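Local coordinates for uncharacterized protein (Deinococcus radiodurans, PDB 3M33) that is of unknown function but has a methyltransferase-type domain and may therefore act as a methyltransferase, at residues Glu130-Ala133 against Pro134-Phe138; Ala197-Val201 against Arg202-Tyr206; Asp12-Ala15 against Arg16-Gly20. All coordinates share one frame; numbering follows the deposited sequence.

Interaction 1 of 3, residues Glu130-Ala133 against Pro134-Phe138; sequences ELAA and PDAHF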
ATOM      1  N   GLU A 130      11.997  -7.684  15.241  1.00 51.76           N
ATOM      2  CA  GLU A 130      11.351  -8.951  15.620  1.00 55.38           C
ATOM      3  C   GLU A 130      10.913  -9.793  14.414  1.00 54.82           C
ATOM      4  O   GLU A 130      10.654 -10.992  14.552  1.00 53.91           O
ATOM      5  CB  GLU A 130      10.139  -8.697  16.514  1.00 54.54           C
ATOM      6  CG  GLU A 130      10.419  -7.756  17.672  1.00 65.38           C
ATOM      7  CD  GLU A 130       9.154  -7.109  18.212  1.00 70.19           C
ATOM      8  OE1 GLU A 130       9.091  -5.855  18.227  1.00 62.73           O
ATOM      9  OE2 GLU A 130       8.228  -7.856  18.610  1.00 67.96           O
ATOM     10  N   LEU A 131      10.834  -9.173  13.239  1.00 43.21           N
ATOM     11  CA  LEU A 131      10.207  -9.820  12.089  1.00 44.16           C
ATOM     12  C   LEU A 131      11.191 -10.268  11.014  1.00 48.67           C
ATOM     13  O   LEU A 131      10.931 -11.233  10.297  1.00 52.84           O
ATOM     14  CB  LEU A 131       9.167  -8.889  11.457  1.00 42.95           C
ATOM     15  CG  LEU A 131       7.944  -8.559  12.301  1.00 44.59           C
ATOM     16  CD1 LEU A 131       7.112  -7.531  11.601  1.00 38.43           C
ATOM     17  CD2 LEU A 131       7.136  -9.819  12.546  1.00 45.27           C
ATOM     18  N   ALA A 132      12.316  -9.568  10.904  1.00 42.66           N
ATOM     19  CA  ALA A 132      13.221  -9.753   9.771  1.00 46.60           C
ATOM     20  C   ALA A 132      14.350 -10.754   9.993  1.00 43.58           C
ATOM     21  O   ALA A 132      15.041 -10.715  11.007  1.00 47.28           O
ATOM     22  CB  ALA A 132      13.801  -8.400   9.332  1.00 42.77           C
ATOM     23  N   ALA A 133      14.536 -11.641   9.024  1.00 42.39           N
ATOM     24  CA  ALA A 133      15.740 -12.452   8.949  1.00 45.58           C
ATOM     25  C   ALA A 133      16.883 -11.506   8.614  1.00 51.03           C
ATOM     26  O   ALA A 133      16.637 -10.383   8.173  1.00 47.15           O
ATOM     27  CB  ALA A 133      15.598 -13.496   7.865  1.00 42.37           C
ATOM     28  N   PRO A 134      18.137 -11.947   8.819  1.00 51.25           N
ATOM     29  CA  PRO A 134      19.273 -11.118   8.404  1.00 53.38           C
ATOM     30  C   PRO A 134      19.268 -10.969   6.882  1.00 52.29           C
ATOM     31  O   PRO A 134      18.966 -11.933   6.166  1.00 49.55           O
ATOM     32  CB  PRO A 134      20.496 -11.937   8.838  1.00 54.44           C
ATOM     33  CG  PRO A 134      19.969 -12.965   9.809  1.00 60.02           C
ATOM     34  CD  PRO A 134      18.569 -13.247   9.360  1.00 55.96           C
ATOM     35  N   ASP A 135      19.582  -9.774   6.397  1.00 49.94           N
ATOM     36  CA  ASP A 135      19.551  -9.506   4.960  1.00 50.57           C
ATOM     37  C   ASP A 135      18.141  -9.445   4.374  1.00 50.56           C
ATOM     38  O   ASP A 135      17.974  -9.536   3.165  1.00 49.20           O
ATOM     39  CB  ASP A 135      20.371 -10.545   4.202  1.00 51.04           C
ATOM     40  CG  ASP A 135      21.781 -10.666   4.741  1.00 65.46           C
ATOM     41  OD1 ASP A 135      22.256  -9.697   5.382  1.00 61.89           O
ATOM     42  OD2 ASP A 135      22.403 -11.730   4.536  1.00 72.69           O
ATOM     43  N   ALA A 136      17.132  -9.298   5.227  1.00 46.55           N
ATOM     44  CA  ALA A 136      15.766  -9.073   4.755  1.00 42.63           C
ATOM     45  C   ALA A 136      15.672  -7.685   4.132  1.00 43.86           C
ATOM     46  O   ALA A 136      16.482  -6.806   4.456  1.00 36.21           O
ATOM     47  CB  ALA A 136      14.792  -9.189   5.917  1.00 36.19           C
ATOM     48  N   HIS A 137      14.696  -7.496   3.240  1.00 37.68           N
ATOM     49  CA  HIS A 137      14.357  -6.173   2.711  1.00 38.81           C
ATOM     50  C   HIS A 137      13.007  -5.713   3.267  1.00 39.25           C
ATOM     51  O   HIS A 137      12.132  -6.533   3.568  1.00 37.79           O
ATOM     52  CB  HIS A 137      14.231  -6.204   1.182  1.00 36.11           C
ATOM     53  CG  HIS A 137      15.536  -6.271   0.453  1.00 39.23           C
ATOM     54  ND1 HIS A 137      16.131  -7.462   0.102  1.00 42.63           N
ATOM     55  CD2 HIS A 137      16.348  -5.295  -0.018  1.00 44.13           C
ATOM     56  CE1 HIS A 137      17.261  -7.219  -0.538  1.00 42.20           C
ATOM     57  NE2 HIS A 137      17.415  -5.912  -0.628  1.00 43.91           N
ATOM     58  N   PHE A 138      12.818  -4.406   3.358  1.00 33.67           N
ATOM     59  CA  PHE A 138      11.497  -3.851   3.638  1.00 28.00           C
ATOM     60  C   PHE A 138      11.118  -3.039   2.408  1.00 36.82           C
ATOM     61  O   PHE A 138      11.892  -2.197   1.968  1.00 34.39           O
ATOM     62  CB  PHE A 138      11.562  -2.917   4.858  1.00 34.53           C
ATOM     63  CG  PHE A 138      10.326  -2.070   5.040  1.00 31.11           C
ATOM     64  CD1 PHE A 138       9.155  -2.620   5.550  1.00 35.17           C
ATOM     65  CD2 PHE A 138      10.333  -0.726   4.706  1.00 36.23           C
ATOM     66  CE1 PHE A 138       7.998  -1.840   5.707  1.00 34.19           C
ATOM     67  CE2 PHE A 138       9.190   0.062   4.861  1.00 34.61           C
ATOM     68  CZ  PHE A 138       8.017  -0.502   5.363  1.00 30.39           C
TER

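Interaction 2 of 3, residues Ala197-Val201 against Arg202-Tyr206; sequences AEATV and RGMPY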
ATOM      1  N   ALA A 197     -13.127  27.652 -12.915  1.00 78.87           N
ATOM      2  CA  ALA A 197     -12.080  28.460 -13.519  1.00 75.73           C
ATOM      3  C   ALA A 197     -10.904  27.655 -14.054  1.00 81.73           C
ATOM      4  O   ALA A 197     -10.138  28.156 -14.875  1.00 90.66           O
ATOM      5  CB  ALA A 197     -11.589  29.493 -12.526  1.00 83.34           C
ATOM      6  N   GLU A 198     -10.748  26.414 -13.610  1.00 72.33           N
ATOM      7  CA  GLU A 198      -9.534  25.685 -13.956  1.00 77.62           C
ATOM      8  C   GLU A 198      -9.779  24.325 -14.629  1.00 70.04           C
ATOM      9  O   GLU A 198      -8.857  23.730 -15.199  1.00 62.91           O
ATOM     10  CB  GLU A 198      -8.651  25.536 -12.714  1.00 91.36           C
ATOM     11  CG  GLU A 198      -7.217  25.111 -12.996  1.00 99.27           C
ATOM     12  CD  GLU A 198      -6.358  25.141 -11.743  1.00108.90           C
ATOM     13  OE1 GLU A 198      -6.631  25.980 -10.852  1.00112.11           O
ATOM     14  OE2 GLU A 198      -5.414  24.327 -11.648  1.00109.97           O
ATOM     15  N   ALA A 199     -11.016  23.841 -14.564  1.00 67.90           N
ATOM     16  CA  ALA A 199     -11.358  22.559 -15.167  1.00 61.34           C
ATOM     17  C   ALA A 199     -11.324  22.672 -16.682  1.00 62.92           C
ATOM     18  O   ALA A 199     -11.846  23.630 -17.243  1.00 64.65           O
ATOM     19  CB  ALA A 199     -12.734  22.116 -14.717  1.00 58.53           C
ATOM     20  N   THR A 200     -10.725  21.692 -17.346  1.00 57.75           N
ATOM     21  CA  THR A 200     -10.776  21.652 -18.803  1.00 60.21           C
ATOM     22  C   THR A 200     -11.788  20.606 -19.255  1.00 54.40           C
ATOM     23  O   THR A 200     -12.612  20.140 -18.468  1.00 52.85           O
ATOM     24  CB  THR A 200      -9.407  21.318 -19.400  1.00 61.28           C
ATOM     25  OG1 THR A 200      -9.041  19.982 -19.033  1.00 61.05           O
ATOM     26  CG2 THR A 200      -8.351  22.290 -18.883  1.00 58.98           C
ATOM     27  N   VAL A 201     -11.724  20.234 -20.525  1.00 52.60           N
ATOM     28  CA  VAL A 201     -12.592  19.184 -21.035  1.00 65.19           C
ATOM     29  C   VAL A 201     -12.241  17.856 -20.349  1.00 66.36           C
ATOM     30  O   VAL A 201     -13.105  17.018 -20.086  1.00 67.08           O
ATOM     31  CB  VAL A 201     -12.466  19.048 -22.572  1.00 73.61           C
ATOM     32  CG1 VAL A 201     -10.995  18.961 -22.995  1.00 71.47           C
ATOM     33  CG2 VAL A 201     -13.240  17.839 -23.060  1.00 75.81           C
ATOM     34  N   ARG A 202     -10.960  17.679 -20.051  1.00 57.32           N
ATOM     35  CA  ARG A 202     -10.505  16.492 -19.347  1.00 61.35           C
ATOM     36  C   ARG A 202     -10.977  16.484 -17.886  1.00 56.87           C
ATOM     37  O   ARG A 202     -10.957  15.450 -17.221  1.00 57.16           O
ATOM     38  CB  ARG A 202      -8.979  16.391 -19.438  1.00 64.94           C
ATOM     39  CG  ARG A 202      -8.447  16.189 -20.872  1.00 65.77           C
ATOM     40  CD  ARG A 202      -6.926  16.382 -20.943  1.00 71.69           C
ATOM     41  NE  ARG A 202      -6.553  17.790 -20.816  1.00 80.08           N
ATOM     42  CZ  ARG A 202      -6.100  18.536 -21.820  1.00 85.60           C
ATOM     43  NH1 ARG A 202      -5.796  19.814 -21.619  1.00 83.77           N
ATOM     44  NH2 ARG A 202      -5.941  18.002 -23.027  1.00 86.25           N
ATOM     45  N   GLY A 203     -11.427  17.634 -17.394  1.00 48.31           N
ATOM     46  CA  GLY A 203     -11.798  17.754 -15.993  1.00 46.84           C
ATOM     47  C   GLY A 203     -10.755  18.520 -15.203  1.00 50.50           C
ATOM     48  O   GLY A 203     -10.052  19.365 -15.754  1.00 59.21           O
HETATM   49  N   MSE A 204     -10.640  18.223 -13.913  1.00 46.67           N
HETATM   50  CA  MSE A 204      -9.694  18.932 -13.054  1.00 47.87           C
HETATM   51  C   MSE A 204      -8.344  18.216 -12.926  1.00 50.24           C
HETATM   52  O   MSE A 204      -8.299  17.046 -12.539  1.00 45.85           O
HETATM   53  CB  MSE A 204     -10.293  19.112 -11.664  1.00 43.91           C
HETATM   54  CG  MSE A 204      -9.546  20.111 -10.822  1.00 54.69           C
HETATM   55 SE   MSE A 204      -9.801  21.938 -11.468  0.84 69.41          SE
HETATM   56  CE  MSE A 204      -8.469  22.788 -10.325  1.00 92.57           C
ATOM     57  N   PRO A 205      -7.241  18.932 -13.209  1.00 52.00           N
ATOM     58  CA  PRO A 205      -5.874  18.395 -13.189  1.00 46.35           C
ATOM     59  C   PRO A 205      -5.256  18.377 -11.784  1.00 49.68           C
ATOM     60  O   PRO A 205      -5.400  19.327 -11.028  1.00 42.32           O
ATOM     61  CB  PRO A 205      -5.099  19.393 -14.046  1.00 52.09           C
ATOM     62  CG  PRO A 205      -6.035  20.595 -14.247  1.00 54.41           C
ATOM     63  CD  PRO A 205      -7.246  20.384 -13.423  1.00 53.22           C
ATOM     64  N   TYR A 206      -4.553  17.299 -11.448  1.00 40.89           N
ATOM     65  CA  TYR A 206      -3.853  17.212 -10.172  1.00 38.23           C
ATOM     66  C   TYR A 206      -2.749  16.163 -10.355  1.00 44.97           C
ATOM     67  O   TYR A 206      -2.656  15.532 -11.421  1.00 43.70           O
ATOM     68  CB  TYR A 206      -4.824  16.819  -9.036  1.00 37.70           C
ATOM     69  CG  TYR A 206      -5.272  15.379  -9.100  1.00 37.13           C
ATOM     70  CD1 TYR A 206      -4.661  14.407  -8.309  1.00 36.63           C
ATOM     71  CD2 TYR A 206      -6.295  14.977  -9.962  1.00 41.61           C
ATOM     72  CE1 TYR A 206      -5.054  13.075  -8.368  1.00 34.19           C
ATOM     73  CE2 TYR A 206      -6.695  13.633 -10.031  1.00 39.79           C
ATOM     74  CZ  TYR A 206      -6.061  12.692  -9.229  1.00 38.89           C
ATOM     75  OH  TYR A 206      -6.424  11.366  -9.282  1.00 37.78           O
TER

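Interaction 3 of 3, residues Asp12-Ala15 against Arg16-Gly20; sequences DRLA and RELGG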
ATOM      1  N   ASP A  12     -21.840   0.064   0.249  1.00110.56           N
ATOM      2  CA  ASP A  12     -20.887   1.086   0.661  1.00102.91           C
ATOM      3  C   ASP A  12     -19.753   0.466   1.476  1.00 90.86           C
ATOM      4  O   ASP A  12     -18.578   0.677   1.174  1.00 87.92           O
ATOM      5  CB  ASP A  12     -21.585   2.198   1.453  1.00108.93           C
ATOM      6  CG  ASP A  12     -22.502   3.044   0.586  1.00114.92           C
ATOM      7  OD1 ASP A  12     -23.275   3.851   1.144  1.00115.03           O
ATOM      8  OD2 ASP A  12     -22.448   2.902  -0.657  1.00117.41           O
ATOM      9  N   ARG A  13     -20.112  -0.307   2.500  1.00 81.17           N
ATOM     10  CA  ARG A  13     -19.118  -0.983   3.330  1.00 76.68           C
ATOM     11  C   ARG A  13     -18.167  -1.778   2.447  1.00 64.97           C
ATOM     12  O   ARG A  13     -16.956  -1.591   2.499  1.00 61.05           O
ATOM     13  CB  ARG A  13     -19.795  -1.908   4.347  1.00 85.51           C
ATOM     14  CG  ARG A  13     -19.284  -1.753   5.783  1.00 94.71           C
ATOM     15  CD  ARG A  13     -18.179  -2.748   6.137  1.00 99.96           C
ATOM     16  NE  ARG A  13     -17.629  -2.491   7.470  1.00105.52           N
ATOM     17  CZ  ARG A  13     -16.819  -3.318   8.128  1.00106.99           C
ATOM     18  NH1 ARG A  13     -16.371  -2.987   9.334  1.00104.09           N
ATOM     19  NH2 ARG A  13     -16.462  -4.479   7.591  1.00108.36           N
ATOM     20  N   LEU A  14     -18.732  -2.659   1.628  1.00 63.67           N
ATOM     21  CA  LEU A  14     -17.941  -3.473   0.718  1.00 62.47           C
ATOM     22  C   LEU A  14     -16.989  -2.593  -0.084  1.00 58.18           C
ATOM     23  O   LEU A  14     -15.781  -2.860  -0.149  1.00 58.91           O
ATOM     24  CB  LEU A  14     -18.852  -4.254  -0.226  1.00 59.61           C
ATOM     25  CG  LEU A  14     -18.140  -5.304  -1.075  1.00 56.80           C
ATOM     26  CD1 LEU A  14     -17.385  -6.273  -0.173  1.00 58.48           C
ATOM     27  CD2 LEU A  14     -19.135  -6.035  -1.956  1.00 54.11           C
ATOM     28  N   ALA A  15     -17.540  -1.529  -0.666  1.00 57.16           N
ATOM     29  CA  ALA A  15     -16.761  -0.595  -1.482  1.00 59.63           C
ATOM     30  C   ALA A  15     -15.660   0.114  -0.683  1.00 52.64           C
ATOM     31  O   ALA A  15     -14.526   0.211  -1.138  1.00 52.14           O
ATOM     32  CB  ALA A  15     -17.681   0.419  -2.171  1.00 55.46           C
ATOM     33  N   ARG A  16     -15.994   0.604   0.507  1.00 56.42           N
ATOM     34  CA  ARG A  16     -14.982   1.197   1.371  1.00 57.34           C
ATOM     35  C   ARG A  16     -13.896   0.170   1.609  1.00 55.78           C
ATOM     36  O   ARG A  16     -12.709   0.493   1.563  1.00 49.00           O
ATOM     37  CB  ARG A  16     -15.568   1.648   2.714  1.00 61.56           C
ATOM     38  CG  ARG A  16     -16.447   2.888   2.637  1.00 76.41           C
ATOM     39  CD  ARG A  16     -16.675   3.510   4.021  1.00 87.30           C
ATOM     40  NE  ARG A  16     -17.321   2.595   4.963  1.00 95.85           N
ATOM     41  CZ  ARG A  16     -18.637   2.537   5.176  1.00103.22           C
ATOM     42  NH1 ARG A  16     -19.129   1.675   6.056  1.00103.08           N
ATOM     43  NH2 ARG A  16     -19.463   3.338   4.512  1.00105.25           N
ATOM     44  N   GLU A  17     -14.304  -1.077   1.840  1.00 49.73           N
ATOM     45  CA  GLU A  17     -13.350  -2.118   2.200  1.00 56.22           C
ATOM     46  C   GLU A  17     -12.453  -2.571   1.037  1.00 58.84           C
ATOM     47  O   GLU A  17     -11.225  -2.604   1.174  1.00 52.55           O
ATOM     48  CB  GLU A  17     -14.045  -3.286   2.899  1.00 57.72           C
ATOM     49  CG  GLU A  17     -14.543  -2.901   4.290  1.00 65.68           C
ATOM     50  CD  GLU A  17     -14.776  -4.091   5.205  1.00 71.52           C
ATOM     51  OE1 GLU A  17     -15.608  -4.957   4.859  1.00 78.85           O
ATOM     52  OE2 GLU A  17     -14.138  -4.149   6.280  1.00 67.50           O
ATOM     53  N   LEU A  18     -13.043  -2.884  -0.113  1.00 56.76           N
ATOM     54  CA  LEU A  18     -12.223  -3.278  -1.251  1.00 53.48           C
ATOM     55  C   LEU A  18     -11.371  -2.094  -1.707  1.00 53.42           C
ATOM     56  O   LEU A  18     -10.284  -2.281  -2.252  1.00 53.33           O
ATOM     57  CB  LEU A  18     -13.072  -3.829  -2.402  1.00 46.70           C
ATOM     58  CG  LEU A  18     -14.012  -4.970  -2.008  1.00 50.63           C
ATOM     59  CD1 LEU A  18     -14.592  -5.647  -3.240  1.00 51.45           C
ATOM     60  CD2 LEU A  18     -13.299  -6.007  -1.136  1.00 48.80           C
ATOM     61  N   GLY A  19     -11.854  -0.878  -1.453  1.00 57.63           N
ATOM     62  CA  GLY A  19     -11.155   0.327  -1.876  1.00 58.93           C
ATOM     63  C   GLY A  19     -10.212   0.950  -0.852  1.00 57.40           C
ATOM     64  O   GLY A  19      -9.591   1.982  -1.121  1.00 54.09           O
ATOM     65  N   GLY A  20     -10.089   0.312   0.309  1.00 54.56           N
ATOM     66  CA  GLY A  20      -9.336   0.862   1.426  1.00 58.52           C
ATOM     67  C   GLY A  20      -7.944   1.414   1.138  1.00 57.28           C
ATOM     68  O   GLY A  20      -7.510   2.358   1.802  1.00 59.44           O
TER

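Interaction 1 of 3, residues Glu130-Ala133 against Pro134-Phe138
At the peptide group joining Ala133 to Pro134, Ala136 approaches the carbonyl from above its plane. Ala136 N stands 48° out of that plane and donates a bent hydrogen bond to Ala133 O over 3.2 Å. The proline ring, bonded through Pro134 N, sets its CD against the methyl of Ala133, Ala133 CB and Pro134 CD being a tight 3.3 Å apart. The bond from Ala136 N closes a type II beta turn from Ala133 to Ala136: Pro134 supplies the first corner, and Asp135 takes the second with a positive phi of 71°, its side chain directed away from the turn. The methyl of Ala136 lies close to the same oxygen, CB 3.1 Å from Ala133 O, and reaches Ala132 CB at 3.6 Å, so two small side chains meet on the inner side of the bend. Trp159 also touches Ala132. Just before the turn, the short helix 128-131 ends and residues 132-133 bond through Ala133 to Phe112; beyond it the chain enters strand 136-142, which runs between strands 112-118 and 204-216 in the central sheet.

Interaction 2 of 3, residues Ala197-Val201 against Arg202-Tyr206
A tight reverse turn, Thr200 to Gly203, links the end of helix 192-198 to strand 204-216, the last in sequence, in a sheet whose order, apart from the added edge strand 28-29, resembles that of class I methyltransferases. Two backbone hydrogen bonds join its ends: Thr200 N gives to Gly203 O at 2.9 Å, and Gly203 N gives to Thr200 O at 3.0 Å. Neither donor lies in the plane of its carbonyl, the second standing 73° above it. The threonine hydroxyl adds two weak bonds. Thr200 OG1 accepts from Arg202 N at 3.2 Å and gives to Gly203 O at 3.5 Å; a chi1 of 66° tucks it over the inside of the turn. Gly203 has a positive phi of 105°, at which a side chain would press on the carbonyl oxygen of Arg202. Gly203 O is also approached by Ala199 CA, in a CH...O contact of 3.5 Å. Apolar packing is led by Met204, present as selenomethionine, whose bent chain crosses that of Glu198 at about a right angle. Trp179 of helix 176-186 touches Met204 as well, and His172 of strand 160-173 touches Pro205. Met204 SE lies 4.4 Å from Ala199 CB, and its terminal methyl, CE, rests against the carboxylate of Glu198, 3.5 Å from Glu198 CD.

Interaction 3 of 3, residues Asp12-Ala15 against Arg16-Gly20
Glu17 OE2 is held by two groups: the guanidinium of Arg13, one turn earlier, whose NH2 lies 2.7 Å away in a salt bridge, and the hydroxyl of Ser79, which hydrogen-bonds to it. The carboxylate oxygen comes over a face of the guanidinium, the planes of the two groups 57° apart. Arg13 reaches this place with chi1 at -132°, away from a staggered rotamer, and its chain bent. With an alanine in place of Glu17, Arg13 would probably lose its charge partner and be less firmly fixed, and Ser79 would lose its hydrogen-bond partner. Arg16 turns aside from this pair: its guanidinium stands nearly upright to that of Arg13, at 86°, and lies with one face over Arg13 CA, while Arg16 NH1 packs 3.4 Å from Arg13 CG. On another side of the helix Leu14 CD1 meets Leu18 CG at 4.1 Å. The backbone beneath is bonded at four-residue spacing, nearly straight from Arg16 N to Asp12 O (2.7 Å) and from Leu18 N to Leu14 O (2.7 Å). The last such bond, Gly19 N to Ala15 O at 2.9 Å, is tilted as the helix runs out. Leu18 touches Leu82 and Leu85 of helix 80-89, and also His59, within a glycine-rich sequence that resembles the cofactor-binding motif of class I methyltransferases. A helix packed beside this sequence is what would be expected if the protein has that fold, where N-terminal helices often lie near the cofactor site.

How the interactions relate
From the N terminus, the chain first forms interaction 3 at the end of helix 9-18, then interaction 1 at the bend leading into strand 136-142, and finally interaction 2 at the turn leading into strand 204-216. They follow in series, each confined to one continuous stretch, so none nests within or crosses another. Interactions 1 and 2 touch the same sheet through neighbouring strands, yet lie on opposite sides of the chain's centre, their own centres about 45 Å apart. Interaction 3 lies within helix 9-18, whose Glu17 and Leu18 also touch helix 80-89, its nearest atoms about 13 Å from those of interaction 2 and about 16 Å from those of interaction 1.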